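Membrane lipoprotein TpN32 (Treponema pallidum, PDB 1XS5) binds L-methionine in the cleft between its two domains, and probably serves as the substrate-binding lipoprotein of a methionine transporter. Local coordinates at residues 54-59 / 79-84; 75-80 / 214-219. All blocks are in the same frame, centred on the assembly; numbering follows the deposited sequence.

Overall arrangement
Both interactions use strand 74-82 and share Asn-79 and Val-80, with centres about 9 Å apart. Interaction 1 is buried near the middle of the chain, where aromatic and aliphatic groups pack across the sheet; from there each segment runs on into the methionine pocket, and the chemistry turns polar. Interaction 2 lies farther out and is only partly buried: helix 210-219 covers the same strand with leucines, and a water bridges two carbonyls. The buried face is continuous between them, since Met-54 packs on Val-215 and Phe-56 on Leu-219. Thus one strand serves the ligand site at its C-terminal end and packs against a helix further back.

Interaction 1: 54-59 / 79-84; sequences MNFFQH and NVHVEP. With MET (methionine), chain B.
Phe-56 reaches towards the end of strand 74-82 with the far end of its ring and lodges against Val-80 and His-81. Its CG stands anti to the backbone N (chi1 180°), which carries the ring out until CZ lies 3.6 Å from Val-80 CG1, while CE1 meets Val-80 CB at 3.7 Å. The compact, branched valine offers several carbons to the far end of the larger ring. Phe-56 CZ also comes 3.5 Å from His-81 ND1, in the plane of the imidazole and at its edge; the two rings are steeply inclined, at 86°.

With one edge against phenylalanine, His-81 turns its NE2 to Glu-83 OE2 in a nearly straight hydrogen bond, although the position of that oxygen is less certain. Glu-83 OE1 accepts from the amino group of the bound methionine, MET N, at 2.7 Å. On the other segment His-59 turns one ring face to the ligand's sulfur, which sits off-centre over it, with NE2 3.4 Å from MET SD, and Gln-58 CB meets MET CE at 3.6 Å; aliphatic and aromatic surface suits a thioether.

Strand 198-203 runs between the two strands in the sheet, and Val-80 and His-81 both face its Asn-198 in a classic beta bulge. Helix 14-26 covers the contact, setting Leu-17 and Leu-18 against Phe-56 and His-14 edge-to-face with His-81.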
ATOM      1  N   MET A  54       0.444  -2.003  17.336  1.00 16.46           N
ATOM      2  CA  MET A  54       0.514  -2.480  15.965  1.00 18.12           C
ATOM      3  C   MET A  54       0.179  -1.398  14.977  1.00 17.02           C
ATOM      4  O   MET A  54      -0.233  -0.314  15.358  1.00 16.27           O
ATOM      5  CB  MET A  54      -0.448  -3.671  15.788  1.00 20.94           C
ATOM      6  CG  MET A  54      -1.891  -3.362  15.976  1.00 23.85           C
ATOM      7  SD  MET A  54      -2.945  -4.823  16.571  1.00 22.31           S
ATOM      8  CE  MET A  54      -3.321  -4.412  18.264  1.00 18.14           C
ATOM      9  N   ASN A  55       0.400  -1.671  13.695  1.00 13.54           N
ATOM     10  CA  ASN A  55      -0.024  -0.714  12.698  1.00 14.35           C
ATOM     11  C   ASN A  55      -0.543  -1.456  11.519  1.00 14.73           C
ATOM     12  O   ASN A  55      -0.294  -2.669  11.363  1.00 14.44           O
ATOM     13  CB  ASN A  55       1.036   0.350  12.296  1.00  9.59           C
ATOM     14  CG  ASN A  55       2.261  -0.193  11.596  1.00 13.81           C
ATOM     15  OD1 ASN A  55       2.203  -1.095  10.714  1.00 14.30           O
ATOM     16  ND2 ASN A  55       3.424   0.413  11.938  1.00 13.23           N
ATOM     17  N   PHE A  56      -1.336  -0.751  10.720  1.00 12.52           N
ATOM     18  CA  PHE A  56      -1.932  -1.408   9.559  1.00 13.96           C
ATOM     19  C   PHE A  56      -1.963  -0.434   8.384  1.00 12.39           C
ATOM     20  O   PHE A  56      -2.904   0.355   8.214  1.00 10.43           O
ATOM     21  CB  PHE A  56      -3.342  -1.902   9.945  1.00 12.45           C
ATOM     22  CG  PHE A  56      -4.093  -2.607   8.806  1.00 15.35           C
ATOM     23  CD1 PHE A  56      -3.453  -3.520   7.985  1.00 14.06           C
ATOM     24  CD2 PHE A  56      -5.423  -2.381   8.602  1.00 12.11           C
ATOM     25  CE1 PHE A  56      -4.168  -4.188   6.981  1.00 17.45           C
ATOM     26  CE2 PHE A  56      -6.117  -3.047   7.616  1.00 16.11           C
ATOM     27  CZ  PHE A  56      -5.480  -3.940   6.818  1.00 15.56           C
ATOM     28  N   PHE A  57      -0.917  -0.476   7.556  1.00 12.42           N
ATOM     29  CA  PHE A  57      -0.873   0.444   6.402  1.00 12.33           C
ATOM     30  C   PHE A  57       0.095   0.061   5.280  1.00 10.60           C
ATOM     31  O   PHE A  57       0.066   0.687   4.239  1.00 10.27           O
ATOM     32  CB  PHE A  57      -0.431   1.841   6.855  1.00  9.88           C
ATOM     33  CG  PHE A  57       1.073   1.958   7.055  1.00 10.32           C
ATOM     34  CD1 PHE A  57       1.687   1.437   8.193  1.00 12.32           C
ATOM     35  CD2 PHE A  57       1.866   2.591   6.097  1.00  8.94           C
ATOM     36  CE1 PHE A  57       3.082   1.561   8.384  1.00 10.49           C
ATOM     37  CE2 PHE A  57       3.245   2.723   6.265  1.00  8.70           C
ATOM     38  CZ  PHE A  57       3.860   2.213   7.416  1.00  8.93           C
ATOM     39  N   GLN A  58       0.914  -0.982   5.478  1.00 12.35           N
ATOM     40  CA  GLN A  58       1.954  -1.283   4.511  1.00  8.54           C
ATOM     41  C   GLN A  58       1.998  -2.742   4.081  1.00 13.68           C
ATOM     42  O   GLN A  58       1.282  -3.580   4.648  1.00 12.50           O
ATOM     43  CB  GLN A  58       3.307  -0.952   5.158  1.00 13.34           C
ATOM     44  CG  GLN A  58       3.734  -2.026   6.248  1.00 14.28           C
ATOM     45  CD  GLN A  58       4.777  -1.531   7.280  1.00 12.23           C
ATOM     46  OE1 GLN A  58       5.867  -1.128   6.939  1.00 15.89           O
ATOM     47  NE2 GLN A  58       4.416  -1.578   8.530  1.00 16.54           N
ATOM     48  N   HIS A  59       2.871  -3.020   3.105  1.00 12.09           N
ATOM     49  CA  HIS A  59       3.081  -4.402   2.667  1.00 14.46           C
ATOM     50  C   HIS A  59       4.474  -4.867   3.193  1.00 17.37           C
ATOM     51  O   HIS A  59       5.237  -4.061   3.742  1.00 13.39           O
ATOM     52  CB  HIS A  59       2.961  -4.511   1.133  1.00 10.40           C
ATOM     53  CG  HIS A  59       3.670  -3.437   0.373  1.00 14.01           C
ATOM     54  ND1 HIS A  59       5.030  -3.231   0.439  1.00 12.12           N
ATOM     55  CD2 HIS A  59       3.206  -2.549  -0.531  1.00 10.70           C
ATOM     56  CE1 HIS A  59       5.375  -2.270  -0.393  1.00 11.93           C
ATOM     57  NE2 HIS A  59       4.281  -1.841  -0.997  1.00 14.72           N
ATOM     58  N   ASN A  79      -1.189 -11.529   6.447  1.00 22.25           N
ATOM     59  CA  ASN A  79      -1.663 -10.796   5.275  1.00 24.35           C
ATOM     60  C   ASN A  79      -3.142 -10.566   5.461  1.00 20.93           C
ATOM     61  O   ASN A  79      -3.857 -11.451   5.875  1.00 24.95           O
ATOM     62  CB  ASN A  79      -1.494 -11.599   3.981  1.00 25.69           C
ATOM     63  CG  ASN A  79      -0.080 -11.934   3.712  1.00 24.90           C
ATOM     64  OD1 ASN A  79       0.822 -11.114   3.926  1.00 26.71           O
ATOM     65  ND2 ASN A  79       0.148 -13.149   3.252  1.00 27.84           N
ATOM     66  N   VAL A  80      -3.598  -9.373   5.128  1.00 15.79           N
ATOM     67  CA  VAL A  80      -4.991  -9.000   5.264  1.00 16.65           C
ATOM     68  C   VAL A  80      -5.699  -8.752   3.916  1.00 16.31           C
ATOM     69  O   VAL A  80      -6.814  -9.256   3.666  1.00 18.61           O
ATOM     70  CB  VAL A  80      -5.115  -7.687   6.114  1.00 17.28           C
ATOM     71  CG1 VAL A  80      -6.545  -7.305   6.250  1.00 17.77           C
ATOM     72  CG2 VAL A  80      -4.502  -7.897   7.525  1.00 17.07           C
ATOM     73  N   HIS A  81      -5.103  -7.926   3.058  1.00 19.18           N
ATOM     74  CA  HIS A  81      -5.745  -7.630   1.795  1.00 14.14           C
ATOM     75  C   HIS A  81      -4.727  -7.204   0.747  1.00 17.56           C
ATOM     76  O   HIS A  81      -3.583  -6.972   1.096  1.00 17.36           O
ATOM     77  CB  HIS A  81      -6.788  -6.526   1.974  1.00 15.22           C
ATOM     78  CG  HIS A  81      -6.222  -5.135   2.165  1.00 12.31           C
ATOM     79  ND1 HIS A  81      -6.078  -4.549   3.405  1.00 19.14           N
ATOM     80  CD2 HIS A  81      -5.835  -4.197   1.264  1.00 17.64           C
ATOM     81  CE1 HIS A  81      -5.631  -3.307   3.256  1.00 23.01           C
ATOM     82  NE2 HIS A  81      -5.476  -3.068   1.968  1.00 18.38           N
ATOM     83  N   VAL A  82      -5.167  -7.141  -0.514  1.00 14.62           N
ATOM     84  CA  VAL A  82      -4.327  -6.728  -1.648  1.00 17.34           C
ATOM     85  C   VAL A  82      -4.990  -5.493  -2.268  1.00 19.64           C
ATOM     86  O   VAL A  82      -6.211  -5.421  -2.323  1.00 17.85           O
ATOM     87  CB  VAL A  82      -4.179  -7.851  -2.741  1.00 23.78           C
ATOM     88  CG1 VAL A  82      -3.483  -9.093  -2.142  1.00 20.48           C
ATOM     89  CG2 VAL A  82      -5.551  -8.227  -3.327  1.00 28.69           C
ATOM     90  N   GLU A  83      -4.192  -4.495  -2.672  1.00 14.94           N
ATOM     91  CA  GLU A  83      -4.710  -3.250  -3.274  1.00 14.59           C
ATOM     92  C   GLU A  83      -3.897  -3.139  -4.573  1.00 19.51           C
ATOM     93  O   GLU A  83      -2.764  -2.627  -4.534  1.00 18.32           O
ATOM     94  CB  GLU A  83      -4.267  -2.064  -2.419  1.00 21.09           C
ATOM     95  CG  GLU A  83      -5.194  -1.403  -1.555  1.00 21.15           C
ATOM     96  CD  GLU A  83      -4.424  -0.454  -0.612  1.00 18.55           C
ATOM     97  OE1 GLU A  83      -3.687   0.440  -1.086  1.00 18.49           O
ATOM     98  OE2 GLU A  83      -4.548  -0.644   0.600  1.00 22.62           O
ATOM     99  N   PRO A  84      -4.437  -3.589  -5.708  1.00 14.64           N
ATOM    100  CA  PRO A  84      -3.649  -3.489  -6.940  1.00 14.65           C
ATOM    101  C   PRO A  84      -3.195  -2.088  -7.294  1.00 14.07           C
ATOM    102  O   PRO A  84      -3.953  -1.093  -7.208  1.00 12.51           O
ATOM    103  CB  PRO A  84      -4.572  -4.077  -8.025  1.00 16.18           C
ATOM    104  CG  PRO A  84      -5.536  -4.979  -7.236  1.00 23.36           C
ATOM    105  CD  PRO A  84      -5.788  -4.123  -5.988  1.00 20.53           C
TER
HETATM  106  N   MET B 301      -1.789   0.510   0.804  1.00 16.99           N
HETATM  107  CA  MET B 301      -0.462   0.630   0.097  1.00 15.58           C
HETATM  108  C   MET B 301      -0.334  -0.292  -1.135  1.00 19.64           C
HETATM  109  O   MET B 301       0.113   0.184  -2.208  1.00 18.90           O
HETATM  110  CB  MET B 301       0.693   0.305   1.070  1.00 16.82           C
HETATM  111  CG  MET B 301       2.040   0.693   0.499  1.00 13.47           C
HETATM  112  SD  MET B 301       3.445   0.301   1.567  1.00 12.43           S
HETATM  113  CE  MET B 301       3.313   1.722   2.732  1.00 10.58           C
HETATM  114  OXT MET B 301      -0.680  -1.488  -1.008  1.00 20.90           O

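Interaction 2: 75-80 / 214-219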
ATOM      1  N   VAL A  75       7.750  -7.110  12.359  1.00 17.08           N
ATOM      2  CA  VAL A  75       7.368  -8.361  11.715  1.00 22.81           C
ATOM      3  C   VAL A  75       5.893  -8.317  11.381  1.00 18.75           C
ATOM      4  O   VAL A  75       5.114  -7.644  12.053  1.00 20.69           O
ATOM      5  CB  VAL A  75       7.549  -9.608  12.616  1.00 24.39           C
ATOM      6  CG1 VAL A  75       9.029  -9.853  12.921  1.00 27.15           C
ATOM      7  CG2 VAL A  75       6.749  -9.443  13.874  1.00 23.15           C
ATOM      8  N   SER A  76       5.526  -9.020  10.321  1.00 17.18           N
ATOM      9  CA  SER A  76       4.133  -9.136   9.922  1.00 17.32           C
ATOM     10  C   SER A  76       3.502 -10.291  10.684  1.00 24.67           C
ATOM     11  O   SER A  76       4.141 -11.346  10.808  1.00 26.00           O
ATOM     12  CB  SER A  76       4.008  -9.508   8.443  1.00 20.46           C
ATOM     13  OG  SER A  76       2.670  -9.926   8.196  1.00 21.47           O
ATOM     14  N   VAL A  77       2.273 -10.136  11.166  1.00 19.04           N
ATOM     15  CA  VAL A  77       1.615 -11.256  11.827  1.00 25.73           C
ATOM     16  C   VAL A  77       0.564 -11.861  10.900  1.00 25.78           C
ATOM     17  O   VAL A  77      -0.072 -12.854  11.240  1.00 27.51           O
ATOM     18  CB  VAL A  77       0.949 -10.874  13.180  1.00 24.03           C
ATOM     19  CG1 VAL A  77       1.982 -10.260  14.093  1.00 27.03           C
ATOM     20  CG2 VAL A  77      -0.247  -9.932  12.969  1.00 22.08           C
ATOM     21  N   GLY A  78       0.403 -11.280   9.715  1.00 23.26           N
ATOM     22  CA  GLY A  78      -0.543 -11.802   8.764  1.00 24.12           C
ATOM     23  C   GLY A  78      -0.942 -10.905   7.605  1.00 26.30           C
ATOM     24  O   GLY A  78      -1.005  -9.679   7.751  1.00 23.02           O
ATOM     25  N   ASN A  79      -1.189 -11.529   6.447  1.00 22.25           N
ATOM     26  CA  ASN A  79      -1.663 -10.796   5.275  1.00 24.35           C
ATOM     27  C   ASN A  79      -3.142 -10.566   5.461  1.00 20.93           C
ATOM     28  O   ASN A  79      -3.857 -11.451   5.875  1.00 24.95           O
ATOM     29  CB  ASN A  79      -1.494 -11.599   3.981  1.00 25.69           C
ATOM     30  CG  ASN A  79      -0.080 -11.934   3.712  1.00 24.90           C
ATOM     31  OD1 ASN A  79       0.822 -11.114   3.926  1.00 26.71           O
ATOM     32  ND2 ASN A  79       0.148 -13.149   3.252  1.00 27.84           N
ATOM     33  N   VAL A  80      -3.598  -9.373   5.128  1.00 15.79           N
ATOM     34  CA  VAL A  80      -4.991  -9.000   5.264  1.00 16.65           C
ATOM     35  C   VAL A  80      -5.699  -8.752   3.916  1.00 16.31           C
ATOM     36  O   VAL A  80      -6.814  -9.256   3.666  1.00 18.61           O
ATOM     37  CB  VAL A  80      -5.115  -7.687   6.114  1.00 17.28           C
ATOM     38  CG1 VAL A  80      -6.545  -7.305   6.250  1.00 17.77           C
ATOM     39  CG2 VAL A  80      -4.502  -7.897   7.525  1.00 17.07           C
ATOM     40  N   ALA A 214      -6.226 -11.308  18.144  1.00 20.45           N
ATOM     41  CA  ALA A 214      -7.675 -11.082  17.963  1.00 18.34           C
ATOM     42  C   ALA A 214      -7.985 -10.055  16.882  1.00 21.40           C
ATOM     43  O   ALA A 214      -9.020 -10.102  16.167  1.00 20.40           O
ATOM     44  CB  ALA A 214      -8.333 -10.634  19.302  1.00 18.52           C
ATOM     45  N   VAL A 215      -7.111  -9.066  16.790  1.00 19.51           N
ATOM     46  CA  VAL A 215      -7.319  -8.040  15.788  1.00 19.62           C
ATOM     47  C   VAL A 215      -7.088  -8.701  14.442  1.00 21.49           C
ATOM     48  O   VAL A 215      -7.872  -8.510  13.527  1.00 17.83           O
ATOM     49  CB  VAL A 215      -6.366  -6.864  16.021  1.00 19.54           C
ATOM     50  CG1 VAL A 215      -6.380  -5.889  14.808  1.00 15.13           C
ATOM     51  CG2 VAL A 215      -6.845  -6.133  17.295  1.00 15.76           C
ATOM     52  N   LEU A 216      -6.045  -9.517  14.366  1.00 20.27           N
ATOM     53  CA  LEU A 216      -5.726 -10.217  13.111  1.00 21.29           C
ATOM     54  C   LEU A 216      -6.882 -11.098  12.661  1.00 25.18           C
ATOM     55  O   LEU A 216      -7.252 -11.093  11.487  1.00 25.12           O
ATOM     56  CB  LEU A 216      -4.490 -11.092  13.288  1.00 21.79           C
ATOM     57  CG  LEU A 216      -4.135 -12.026  12.118  1.00 22.55           C
ATOM     58  CD1 LEU A 216      -3.703 -11.207  10.899  1.00 25.76           C
ATOM     59  CD2 LEU A 216      -3.014 -13.014  12.575  1.00 25.23           C
ATOM     60  N   ARG A 217      -7.465 -11.849  13.604  1.00 25.84           N
ATOM     61  CA  ARG A 217      -8.554 -12.758  13.265  1.00 27.07           C
ATOM     62  C   ARG A 217      -9.722 -11.975  12.753  1.00 24.55           C
ATOM     63  O   ARG A 217     -10.411 -12.394  11.832  1.00 23.19           O
ATOM     64  CB  ARG A 217      -8.988 -13.604  14.483  1.00 24.20           C
ATOM     65  CG  ARG A 217      -8.002 -14.703  14.882  1.00 27.34           C
ATOM     66  CD  ARG A 217      -8.659 -15.708  15.851  1.00 31.60           C
ATOM     67  NE  ARG A 217      -9.147 -15.045  17.067  1.00 33.47           N
ATOM     68  CZ  ARG A 217      -8.381 -14.766  18.120  1.00 37.33           C
ATOM     69  NH1 ARG A 217      -7.095 -15.103  18.117  1.00 38.80           N
ATOM     70  NH2 ARG A 217      -8.889 -14.139  19.173  1.00 37.94           N
ATOM     71  N   ALA A 218      -9.939 -10.813  13.341  1.00 23.32           N
ATOM     72  CA  ALA A 218     -11.051  -9.970  12.930  1.00 19.40           C
ATOM     73  C   ALA A 218     -10.802  -9.342  11.560  1.00 24.35           C
ATOM     74  O   ALA A 218     -11.742  -9.152  10.741  1.00 21.83           O
ATOM     75  CB  ALA A 218     -11.259  -8.852  13.995  1.00 22.64           C
ATOM     76  N   LEU A 219      -9.541  -9.002  11.286  1.00 24.24           N
ATOM     77  CA  LEU A 219      -9.272  -8.364   9.985  1.00 25.11           C
ATOM     78  C   LEU A 219      -9.383  -9.402   8.864  1.00 29.10           C
ATOM     79  O   LEU A 219      -9.758  -9.084   7.735  1.00 27.13           O
ATOM     80  CB  LEU A 219      -7.885  -7.695   9.994  1.00 23.85           C
ATOM     81  CG  LEU A 219      -7.839  -6.343  10.763  1.00 14.10           C
ATOM     82  CD1 LEU A 219      -6.414  -5.829  10.842  1.00 17.51           C
ATOM     83  CD2 LEU A 219      -8.695  -5.338  10.064  1.00 18.24           C
TER
HETATM   84  O   HOH W   1      -9.108 -10.119   4.822  1.00 22.41           O
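Leu-216 projects from its helix onto the backbone of Val-77 and Gly-78. Its CG is turned opposite the backbone N (chi1 172°), and both methyls of its forked end rest on the main chain: CD2 presses against Val-77 O at 3.2 Å, a tight approach, while CD1 rests 3.9 Å from Gly-78 CA. The side chains of Leu-216 and Val-77 pass alongside each other, pointing opposite ways, and CD2 comes no nearer to Val-77 CG2 than 4.2 Å. Glycine suits position 78 twice over: at its phi of 164° a CB would be jammed against the carbonyl O of Val-77, and it would also collide with Leu-216 CD1. Two residues earlier, Ser-76 OG accepts a hydrogen bond from Gly-78 N at 3.0 Å, forming an ST turn.

Helix and strand run nearly parallel, the axes of these short segments 16° apart and 9.0 Å at closest approach. The sheet that holds the strand has the 2-1-3-5-4 strand order of type II periplasmic binding proteins, with strand 198-203 inserted antiparallel next to 74-82; helix 210-219 follows that inserted strand in the chain and folds back over the sheet.

Ala-218 turns to helix 14-26, where its small side chain fits against Ala-21. Leu-219, one turn on from Leu-216, crosses Val-80 obliquely, and its CB lies 4.0 Å from Val-80 CG1. Beyond this apolar pair, a water donates hydrogen bonds to Val-80 O (2.7 Å) and Leu-219 O (3.2 Å), joining strand carbonyl to helix carbonyl.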